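Long-range contact in putative primosome component (Streptococcus pyogenes serotype M3, PDB 2QGZ), which is probably an ATP-binding helicase loader of the DnaI type that helps deliver the replicative helicase to DNA during primosome assembly: residues Ile209-Ile223 / Ile240-Thr254. Residues are numbered along the deposited sequence; the frame is centred on the assembly and turned at random.
Sequences IDAVKNVPVLILDDI and ILQYRMLEELPTFFT
K213 lies across the ring of Y243 at about a right angle where the short helix 210-213 meets helix 240-247, in a contact that illustrates how neighbouring parallel strands are joined in a P-loop NTPase: strands 217-221 and 251-254 lie side by side in the central sheet, and helix 240-247 returns the chain from one to the other. With CG between the backbone N and the carbonyl carbon (chi1 70°), the K213 chain is laid over one ring face, CD sitting 4.0 Å from the Y243 centroid in a CH-pi contact; a bend at chi4 keeps NZ above the same face in a cation-pi interaction and lets it reach D210 OD1 in a weak hydrogen bond that is part of a salt bridge. At the ring edge, the Y243 hydroxyl donates to N214 OD1.

Beside them the buried guanidinium of R244 lies between L218 CB on one face and L249 CB on the other, while its NH1 and NH2 converge on V215 O. NH1 also bonds K213 O, so a single arginine ties the turn before the strand to the helix. The strands then pair in parallel register, F252 N reaching L218 O at 2.8 Å. On the face that also carries L218 and T251, L220 and F253 lie side by side, L220 CD1 3.4 Å from F253 CE2; I219 CD1 meets F252 on the other face.

The D221 side chain lies near a bound phosphate and touches S166 of a probable Walker A motif, consistent with D221 belonging to the Walker B strand. Here T254 is held by backbone and hydroxyl alike: its N bonds L220 O, T254 O accepts from I223 N at 2.9 Å, and the T254 hydroxyl donates to D221 OD1, 2.7 Å from OG1 and approached from above the carboxylate plane.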
loop_
_atom_site.group_PDB
_atom_site.type_symbol
_atom_site.label_atom_id
_atom_site.label_comp_id
_atom_site.label_asym_id
_atom_site.label_seq_id
_atom_site.Cartn_x
_atom_site.Cartn_y
_atom_site.Cartn_z
ATOM N N ILE A 209 16.275 -1.186 -0.749
ATOM C CA ILE A 209 15.375 -0.066 -0.489
ATOM C C ILE A 209 15.332 1.048 -1.537
ATOM O O ILE A 209 14.399 1.849 -1.541
ATOM C CB ILE A 209 15.651 0.579 0.897
ATOM C CG1 ILE A 209 16.548 1.805 0.751
ATOM C CG2 ILE A 209 16.310 -0.425 1.820
ATOM C CD1 ILE A 209 16.649 2.617 2.021
ATOM N N ASP A 210 16.322 1.114 -2.419
ATOM C CA ASP A 210 16.318 2.153 -3.442
ATOM C C ASP A 210 15.287 1.874 -4.523
ATOM O O ASP A 210 14.762 2.796 -5.146
ATOM C CB ASP A 210 17.693 2.292 -4.092
ATOM C CG ASP A 210 18.510 3.411 -3.480
ATOM O OD1 ASP A 210 17.937 4.494 -3.223
ATOM O OD2 ASP A 210 19.726 3.213 -3.275
ATOM N N ALA A 211 14.999 0.599 -4.747
ATOM C CA ALA A 211 14.025 0.218 -5.757
ATOM C C ALA A 211 12.623 0.417 -5.207
ATOM O O ALA A 211 11.637 0.326 -5.932
ATOM C CB ALA A 211 14.225 -1.241 -6.146
ATOM N N VAL A 212 12.544 0.714 -3.920
ATOM C CA VAL A 212 11.267 0.877 -3.250
ATOM C C VAL A 212 10.878 2.305 -2.874
ATOM O O VAL A 212 9.728 2.700 -3.047
ATOM C CB VAL A 212 11.243 -0.023 -1.982
ATOM C CG1 VAL A 212 10.227 0.469 -0.979
ATOM C CG2 VAL A 212 10.949 -1.454 -2.385
ATOM N N LYS A 213 11.824 3.090 -2.374
ATOM C CA LYS A 213 11.493 4.441 -1.947
ATOM C C LYS A 213 11.147 5.453 -3.029
ATOM O O LYS A 213 10.444 6.419 -2.755
ATOM C CB LYS A 213 12.605 5.011 -1.064
ATOM C CG LYS A 213 13.903 5.341 -1.767
ATOM C CD LYS A 213 14.778 6.172 -0.838
ATOM C CE LYS A 213 16.183 6.368 -1.384
ATOM N NZ LYS A 213 16.186 6.948 -2.749
ATOM N N ASN A 214 11.619 5.255 -4.251
ATOM C CA ASN A 214 11.316 6.231 -5.287
ATOM C C ASN A 214 10.247 5.823 -6.301
ATOM O O ASN A 214 10.036 6.532 -7.286
ATOM C CB ASN A 214 12.601 6.649 -6.022
ATOM C CG ASN A 214 12.440 7.977 -6.773
ATOM O OD1 ASN A 214 11.999 8.976 -6.194
ATOM N ND2 ASN A 214 12.799 7.993 -8.059
ATOM N N VAL A 215 9.562 4.703 -6.078
ATOM C CA VAL A 215 8.520 4.300 -7.016
ATOM C C VAL A 215 7.356 5.289 -6.941
ATOM O O VAL A 215 7.048 5.823 -5.878
ATOM C CB VAL A 215 8.006 2.879 -6.731
ATOM C CG1 VAL A 215 9.141 1.878 -6.934
ATOM C CG2 VAL A 215 7.438 2.791 -5.315
ATOM N N PRO A 216 6.699 5.554 -8.075
ATOM C CA PRO A 216 5.572 6.494 -8.122
ATOM C C PRO A 216 4.481 6.260 -7.081
ATOM O O PRO A 216 3.972 7.207 -6.485
ATOM C CB PRO A 216 5.053 6.329 -9.543
ATOM C CG PRO A 216 6.302 6.000 -10.308
ATOM C CD PRO A 216 6.963 4.990 -9.412
ATOM N N VAL A 217 4.114 5.002 -6.885
ATOM C CA VAL A 217 3.077 4.638 -5.930
ATOM C C VAL A 217 3.551 3.396 -5.200
ATOM O O VAL A 217 3.902 2.401 -5.826
ATOM C CB VAL A 217 1.750 4.309 -6.631
ATOM C CG1 VAL A 217 0.730 3.870 -5.613
ATOM C CG2 VAL A 217 1.245 5.513 -7.377
ATOM N N LEU A 218 3.545 3.460 -3.876
ATOM C CA LEU A 218 4.010 2.360 -3.050
ATOM C C LEU A 218 2.915 1.864 -2.109
ATOM O O LEU A 218 2.242 2.667 -1.440
ATOM C CB LEU A 218 5.227 2.818 -2.239
ATOM C CG LEU A 218 5.800 1.800 -1.256
ATOM C CD1 LEU A 218 6.360 0.593 -2.014
ATOM C CD2 LEU A 218 6.892 2.463 -0.429
ATOM N N ILE A 219 2.739 0.547 -2.065
ATOM C CA ILE A 219 1.743 -0.069 -1.206
ATOM C C ILE A 219 2.488 -0.896 -0.158
ATOM O O ILE A 219 3.203 -1.835 -0.508
ATOM C CB ILE A 219 0.831 -1.050 -1.992
ATOM C CG1 ILE A 219 0.214 -0.369 -3.224
ATOM C CG2 ILE A 219 -0.226 -1.633 -1.055
ATOM C CD1 ILE A 219 -0.705 0.777 -2.924
ATOM N N LEU A 220 2.328 -0.555 1.116
ATOM C CA LEU A 220 2.981 -1.307 2.188
ATOM C C LEU A 220 1.938 -2.232 2.839
ATOM O O LEU A 220 1.210 -1.821 3.744
ATOM C CB LEU A 220 3.568 -0.340 3.228
ATOM C CG LEU A 220 4.600 0.640 2.663
ATOM C CD1 LEU A 220 5.008 1.625 3.727
ATOM C CD2 LEU A 220 5.818 -0.112 2.162
ATOM N N ASP A 221 1.868 -3.474 2.362
ATOM C CA ASP A 221 0.907 -4.455 2.864
ATOM C C ASP A 221 1.145 -4.903 4.306
ATOM O O ASP A 221 2.267 -5.174 4.719
ATOM C CB ASP A 221 0.858 -5.669 1.937
ATOM C CG ASP A 221 -0.101 -6.738 2.426
ATOM O OD1 ASP A 221 -1.288 -6.425 2.667
ATOM O OD2 ASP A 221 0.332 -7.903 2.559
ATOM N N ASP A 222 0.038 -4.991 5.033
ATOM C CA ASP A 222 -0.042 -5.332 6.448
ATOM C C ASP A 222 1.140 -4.911 7.302
ATOM O O ASP A 222 1.925 -5.722 7.798
ATOM C CB ASP A 222 -0.391 -6.819 6.673
ATOM C CG ASP A 222 0.774 -7.745 6.449
ATOM O OD1 ASP A 222 0.744 -8.871 7.000
ATOM O OD2 ASP A 222 1.708 -7.357 5.713
ATOM N N ILE A 223 1.245 -3.601 7.463
ATOM C CA ILE A 223 2.272 -3.013 8.285
ATOM C C ILE A 223 1.861 -3.451 9.694
ATOM O O ILE A 223 0.698 -3.793 9.930
ATOM C CB ILE A 223 2.243 -1.481 8.146
ATOM C CG1 ILE A 223 3.425 -0.865 8.888
ATOM C CG2 ILE A 223 0.906 -0.943 8.630
ATOM C CD1 ILE A 223 3.542 0.627 8.686
ATOM N N ILE A 240 12.216 5.720 4.659
ATOM C CA ILE A 240 11.472 5.577 3.421
ATOM C C ILE A 240 10.273 6.515 3.463
ATOM O O ILE A 240 10.017 7.240 2.511
ATOM C CB ILE A 240 10.973 4.119 3.215
ATOM C CG1 ILE A 240 12.139 3.223 2.788
ATOM C CG2 ILE A 240 9.858 4.076 2.164
ATOM C CD1 ILE A 240 11.758 1.760 2.680
ATOM N N LEU A 241 9.542 6.506 4.567
ATOM C CA LEU A 241 8.376 7.367 4.677
ATOM C C LEU A 241 8.795 8.834 4.622
ATOM O O LEU A 241 8.196 9.636 3.892
ATOM C CB LEU A 241 7.610 7.051 5.968
ATOM C CG LEU A 241 6.354 6.158 5.861
ATOM C CD1 LEU A 241 6.446 5.182 4.699
ATOM C CD2 LEU A 241 6.147 5.417 7.182
ATOM N N GLN A 242 9.840 9.181 5.368
ATOM C CA GLN A 242 10.346 10.554 5.395
ATOM C C GLN A 242 10.651 11.031 3.981
ATOM O O GLN A 242 10.244 12.113 3.575
ATOM C CB GLN A 242 11.619 10.617 6.230
ATOM C CG GLN A 242 12.271 11.961 6.254
ATOM C CD GLN A 242 13.493 11.974 7.150
ATOM O OE1 GLN A 242 13.834 12.997 7.737
ATOM N NE2 GLN A 242 14.166 10.840 7.244
ATOM N N TYR A 243 11.367 10.211 3.227
ATOM C CA TYR A 243 11.716 10.551 1.863
ATOM C C TYR A 243 10.494 10.696 0.956
ATOM O O TYR A 243 10.470 11.570 0.085
ATOM C CB TYR A 243 12.659 9.492 1.300
ATOM C CG TYR A 243 12.902 9.610 -0.181
ATOM C CD1 TYR A 243 12.096 8.930 -1.093
ATOM C CD2 TYR A 243 13.949 10.390 -0.675
ATOM C CE1 TYR A 243 12.326 9.020 -2.466
ATOM C CE2 TYR A 243 14.198 10.488 -2.043
ATOM C CZ TYR A 243 13.380 9.802 -2.935
ATOM O OH TYR A 243 13.604 9.907 -4.290
ATOM N N ARG A 244 9.482 9.849 1.145
ATOM C CA ARG A 244 8.300 9.948 0.306
ATOM C C ARG A 244 7.474 11.174 0.693
ATOM O O ARG A 244 6.778 11.747 -0.147
ATOM C CB ARG A 244 7.482 8.643 0.353
ATOM C CG ARG A 244 8.203 7.473 -0.333
ATOM C CD ARG A 244 7.385 6.168 -0.336
ATOM N NE ARG A 244 6.306 6.196 -1.317
ATOM C CZ ARG A 244 6.471 6.066 -2.631
ATOM N NH1 ARG A 244 7.678 5.890 -3.144
ATOM N NH2 ARG A 244 5.426 6.127 -3.440
ATOM N N MET A 245 7.570 11.599 1.950
ATOM C CA MET A 245 6.851 12.803 2.376
ATOM C C MET A 245 7.440 14.005 1.630
ATOM O O MET A 245 6.713 14.783 1.011
ATOM C CB MET A 245 6.979 13.026 3.894
ATOM C CG MET A 245 5.792 12.498 4.707
ATOM S SD MET A 245 5.946 12.653 6.511
ATOM C CE MET A 245 5.656 14.402 6.692
ATOM N N LEU A 246 8.762 14.142 1.675
ATOM C CA LEU A 246 9.443 15.247 1.002
ATOM C C LEU A 246 9.268 15.194 -0.506
ATOM O O LEU A 246 9.085 16.219 -1.147
ATOM C CB LEU A 246 10.939 15.236 1.325
ATOM C CG LEU A 246 11.373 15.760 2.688
ATOM C CD1 LEU A 246 12.809 15.339 2.958
ATOM C CD2 LEU A 246 11.245 17.272 2.711
ATOM N N GLU A 247 9.327 13.995 -1.071
ATOM C CA GLU A 247 9.190 13.817 -2.510
ATOM C C GLU A 247 7.738 13.813 -3.007
ATOM O O GLU A 247 7.493 13.690 -4.205
ATOM C CB GLU A 247 9.872 12.512 -2.925
ATOM C CG GLU A 247 11.389 12.568 -3.013
ATOM C CD GLU A 247 11.853 12.922 -4.411
ATOM O OE1 GLU A 247 11.138 12.544 -5.372
ATOM O OE2 GLU A 247 12.924 13.554 -4.558
ATOM N N GLU A 248 6.783 13.934 -2.090
ATOM C CA GLU A 248 5.364 13.936 -2.454
ATOM C C GLU A 248 5.003 12.718 -3.300
ATOM O O GLU A 248 4.468 12.846 -4.400
ATOM C CB GLU A 248 5.002 15.222 -3.213
ATOM C CG GLU A 248 5.335 16.504 -2.453
ATOM C CD GLU A 248 5.024 17.774 -3.244
ATOM O OE1 GLU A 248 5.331 17.825 -4.456
ATOM O OE2 GLU A 248 4.484 18.731 -2.647
ATOM N N LEU A 249 5.312 11.536 -2.787
ATOM C CA LEU A 249 5.007 10.301 -3.489
ATOM C C LEU A 249 3.903 9.549 -2.713
ATOM O O LEU A 249 4.072 9.203 -1.540
ATOM C CB LEU A 249 6.277 9.452 -3.622
ATOM C CG LEU A 249 7.442 10.045 -4.444
ATOM C CD1 LEU A 249 8.661 9.149 -4.337
ATOM C CD2 LEU A 249 7.043 10.187 -5.904
ATOM N N PRO A 250 2.751 9.304 -3.365
ATOM C CA PRO A 250 1.594 8.607 -2.788
ATOM C C PRO A 250 1.997 7.285 -2.147
ATOM O O PRO A 250 2.656 6.456 -2.775
ATOM C CB PRO A 250 0.682 8.396 -3.992
ATOM C CG PRO A 250 1.050 9.533 -4.911
ATOM C CD PRO A 250 2.545 9.551 -4.804
ATOM N N THR A 251 1.578 7.077 -0.905
ATOM C CA THR A 251 1.928 5.869 -0.178
ATOM C C THR A 251 0.691 5.286 0.481
ATOM O O THR A 251 -0.051 5.994 1.160
ATOM C CB THR A 251 2.975 6.207 0.883
ATOM O OG1 THR A 251 4.056 6.910 0.252
ATOM C CG2 THR A 251 3.499 4.947 1.558
ATOM N N PHE A 252 0.458 3.996 0.261
ATOM C CA PHE A 252 -0.700 3.325 0.838
ATOM C C PHE A 252 -0.254 2.281 1.859
ATOM O O PHE A 252 0.914 1.920 1.906
ATOM C CB PHE A 252 -1.515 2.630 -0.256
ATOM C CG PHE A 252 -2.074 3.564 -1.292
ATOM C CD1 PHE A 252 -1.231 4.277 -2.139
ATOM C CD2 PHE A 252 -3.453 3.722 -1.428
ATOM C CE1 PHE A 252 -1.755 5.138 -3.112
ATOM C CE2 PHE A 252 -3.987 4.579 -2.394
ATOM C CZ PHE A 252 -3.139 5.289 -3.239
ATOM N N PHE A 253 -1.189 1.804 2.675
ATOM C CA PHE A 253 -0.896 0.787 3.679
ATOM C C PHE A 253 -2.133 -0.070 3.912
ATOM O O PHE A 253 -3.245 0.335 3.591
ATOM C CB PHE A 253 -0.551 1.406 5.045
ATOM C CG PHE A 253 0.448 2.522 5.003
ATOM C CD1 PHE A 253 0.067 3.804 4.610
ATOM C CD2 PHE A 253 1.768 2.304 5.415
ATOM C CE1 PHE A 253 0.983 4.864 4.631
ATOM C CE2 PHE A 253 2.701 3.356 5.441
ATOM C CZ PHE A 253 2.305 4.641 5.050
ATOM N N THR A 254 -1.931 -1.254 4.471
ATOM C CA THR A 254 -3.038 -2.128 4.853
ATOM C C THR A 254 -2.603 -2.602 6.240
ATOM O O THR A 254 -1.406 -2.720 6.517
ATOM C CB THR A 254 -3.203 -3.367 3.952
ATOM O OG1 THR A 254 -2.054 -4.196 4.079
ATOM C CG2 THR A 254 -3.384 -2.971 2.494
#